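Local coordinates for C-C motif chemokine 1 (Homo sapiens, PDB 4OIK), which attracts monocytes but not neutrophils as a secreted chemotactic cytokine and binds the chemokine receptor CCR8, at residues 25-30 against 68-73. Numbering follows the deposited sequence.
With NAG (2-acetamido-2-deoxy-beta-D-glucopyranose), chain E; SO4 (sulfate ion), chain I.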
# COMPACT_ATOMS: atom_id res chain seq x y z
N ILE A 25 11.47 -0.84 15.05
CA ILE A 25 10.27 -1.44 14.47
C ILE A 25 9.13 -1.53 15.49
O ILE A 25 9.35 -1.99 16.61
CB ILE A 25 10.59 -2.85 13.89
CG1 ILE A 25 11.87 -2.84 12.99
CG2 ILE A 25 9.39 -3.43 13.14
CD1 ILE A 25 12.46 -4.29 12.56
N LEU A 26 7.90 -1.18 15.06
CA LEU A 26 6.71 -1.25 15.89
C LEU A 26 5.97 -2.57 15.72
O LEU A 26 5.56 -3.18 16.71
CB LEU A 26 5.78 -0.08 15.54
CG LEU A 26 6.18 1.26 16.15
CD1 LEU A 26 6.19 2.34 15.10
CD2 LEU A 26 5.24 1.63 17.22
N CYS A 27 5.80 -3.02 14.47
CA CYS A 27 5.09 -4.24 14.12
C CYS A 27 5.38 -4.59 12.67
O CYS A 27 6.11 -3.86 11.99
CB CYS A 27 3.58 -4.08 14.35
SG CYS A 27 2.87 -2.56 13.64
N TYR A 28 4.79 -5.68 12.19
CA TYR A 28 4.93 -6.05 10.79
C TYR A 28 3.57 -6.21 10.09
O TYR A 28 2.57 -6.52 10.74
CB TYR A 28 5.80 -7.32 10.62
CG TYR A 28 5.13 -8.58 11.15
CD1 TYR A 28 4.23 -9.30 10.37
CD2 TYR A 28 5.41 -9.05 12.43
CE1 TYR A 28 3.59 -10.43 10.87
CE2 TYR A 28 4.80 -10.20 12.92
CZ TYR A 28 3.89 -10.89 12.14
OH TYR A 28 3.28 -12.02 12.62
N ARG A 29 3.54 -6.04 8.75
CA ARG A 29 2.39 -6.29 7.89
C ARG A 29 2.81 -7.37 6.92
O ARG A 29 3.97 -7.38 6.47
CB ARG A 29 1.93 -5.04 7.12
CG ARG A 29 0.84 -4.26 7.82
CD ARG A 29 -0.05 -3.52 6.85
NE ARG A 29 -1.42 -3.39 7.37
CZ ARG A 29 -2.38 -4.30 7.20
NH1 ARG A 29 -2.13 -5.44 6.55
NH2 ARG A 29 -3.60 -4.09 7.69
N ASN A 30 1.90 -8.32 6.60
CA ASN A 30 2.18 -9.35 5.59
C ASN A 30 1.83 -8.71 4.26
O ASN A 30 0.95 -7.85 4.24
CB ASN A 30 1.32 -10.61 5.81
CG ASN A 30 2.09 -11.89 6.06
OD1 ASN A 30 3.18 -11.90 6.65
ND2 ASN A 30 1.51 -13.01 5.66
N HIS A 68 1.51 -8.38 14.60
CA HIS A 68 1.00 -7.89 13.32
C HIS A 68 0.47 -6.46 13.52
O HIS A 68 -0.07 -6.17 14.57
CB HIS A 68 -0.12 -8.81 12.80
CG HIS A 68 -0.50 -8.50 11.38
ND1 HIS A 68 -1.54 -7.63 11.08
CD2 HIS A 68 0.10 -8.88 10.22
CE1 HIS A 68 -1.53 -7.50 9.76
NE2 HIS A 68 -0.58 -8.25 9.19
N CYS A 69 0.61 -5.58 12.52
CA CYS A 69 0.12 -4.20 12.67
C CYS A 69 -1.39 -4.11 12.77
O CYS A 69 -2.07 -4.83 12.04
CB CYS A 69 0.65 -3.29 11.57
SG CYS A 69 2.44 -2.99 11.67
N PRO A 70 -1.95 -3.25 13.65
CA PRO A 70 -3.42 -3.14 13.71
C PRO A 70 -3.94 -2.22 12.60
O PRO A 70 -3.15 -1.47 12.03
CB PRO A 70 -3.68 -2.58 15.11
CG PRO A 70 -2.43 -1.84 15.48
CD PRO A 70 -1.30 -2.34 14.61
N SER A 71 -5.26 -2.22 12.35
CA SER A 71 -5.88 -1.38 11.31
C SER A 71 -7.01 -0.54 11.86
O SER A 71 -7.65 -0.92 12.85
CB SER A 71 -6.40 -2.26 10.18
OG SER A 71 -5.34 -2.88 9.47
N LYS A 72 -7.29 0.62 11.20
CA LYS A 72 -8.43 1.48 11.57
C LYS A 72 -9.67 0.93 10.85
O LYS A 72 -9.56 -0.06 10.12
CB LYS A 72 -8.17 2.95 11.17
CG LYS A 72 -7.26 3.68 12.13
CD LYS A 72 -7.61 5.15 12.20
CE LYS A 72 -6.98 5.82 13.39
NZ LYS A 72 -7.41 7.23 13.54
N ARG A 73 -10.84 1.57 11.06
CA ARG A 73 -12.14 1.21 10.45
C ARG A 73 -13.16 2.33 10.63
O ARG A 73 -14.16 2.37 9.91
CB ARG A 73 -12.68 -0.14 10.97
CG ARG A 73 -12.69 -0.29 12.50
CD ARG A 73 -12.48 -1.74 12.93
NE ARG A 73 -11.14 -2.22 12.56
CZ ARG A 73 -10.71 -3.47 12.72
NH1 ARG A 73 -9.48 -3.80 12.35
NH2 ARG A 73 -11.50 -4.39 13.25
C1 NAG E . 1.49 -14.30 6.34
C2 NAG E . 0.02 -14.79 6.07
C3 NAG E . -0.10 -16.34 6.34
C4 NAG E . 1.10 -17.20 5.85
C5 NAG E . 2.45 -16.52 6.21
C6 NAG E . 3.66 -17.27 5.57
C7 NAG E . -1.64 -12.93 6.61
C8 NAG E . -2.49 -12.45 7.76
N2 NAG E . -0.92 -14.06 6.94
O3 NAG E . -1.34 -16.84 5.81
O4 NAG E . 1.02 -18.54 6.41
O5 NAG E . 2.47 -15.15 5.74
O6 NAG E . 4.95 -16.83 6.04
O7 NAG E . -1.59 -12.35 5.52
S SO4 I . 0.25 -11.46 16.27
O1 SO4 I . 0.22 -12.07 17.61
O2 SO4 I . -0.60 -12.24 15.37
O3 SO4 I . -0.25 -10.07 16.34
O4 SO4 I . 1.63 -11.49 15.78
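His68, Cys69 and Arg29 bury the most surface where the tail following helix 57-63 of this chemokine fold meets strand 25-30, an outermost strand of the three-stranded antiparallel sheet. A disulfide closes the join: Cys27 SG and Cys69 SG lie 2.1 Å apart with a chi3 of 101°, additional to the disulfides formed by the paired cysteines that define CC chemokines. Beside it, Tyr28 and His68 form a single beta bridge, with Cys69 N giving Tyr28 O a hydrogen bond of 2.8 Å and Arg67 the other backbone partner of Tyr28. With CG anti to the backbone N (chi1 -169°), the His68 imidazole lies with one face against Tyr28 O, and its edge meets the Tyr28 ring in an offset edge-to-face pair, CD2 3.9 Å from Tyr28 CE1. Arg29 works from the other end of the imidazole: His68 CE1 lies over one guanidinium face, 3.9 Å from NH1, the two planes nearly perpendicular. At the guanidinium edge, NH2 gives Ser71 OG a weak hydrogen bond of 2.8 Å, bent to 128° at the hydrogen. Replacing Arg29 by an alanine would probably leave Ser71 OG without this donor and remove the guanidinium face from over His68 CE1. Nearer the backbone, Arg29 CG packs 3.9 Å from Cys69 CB.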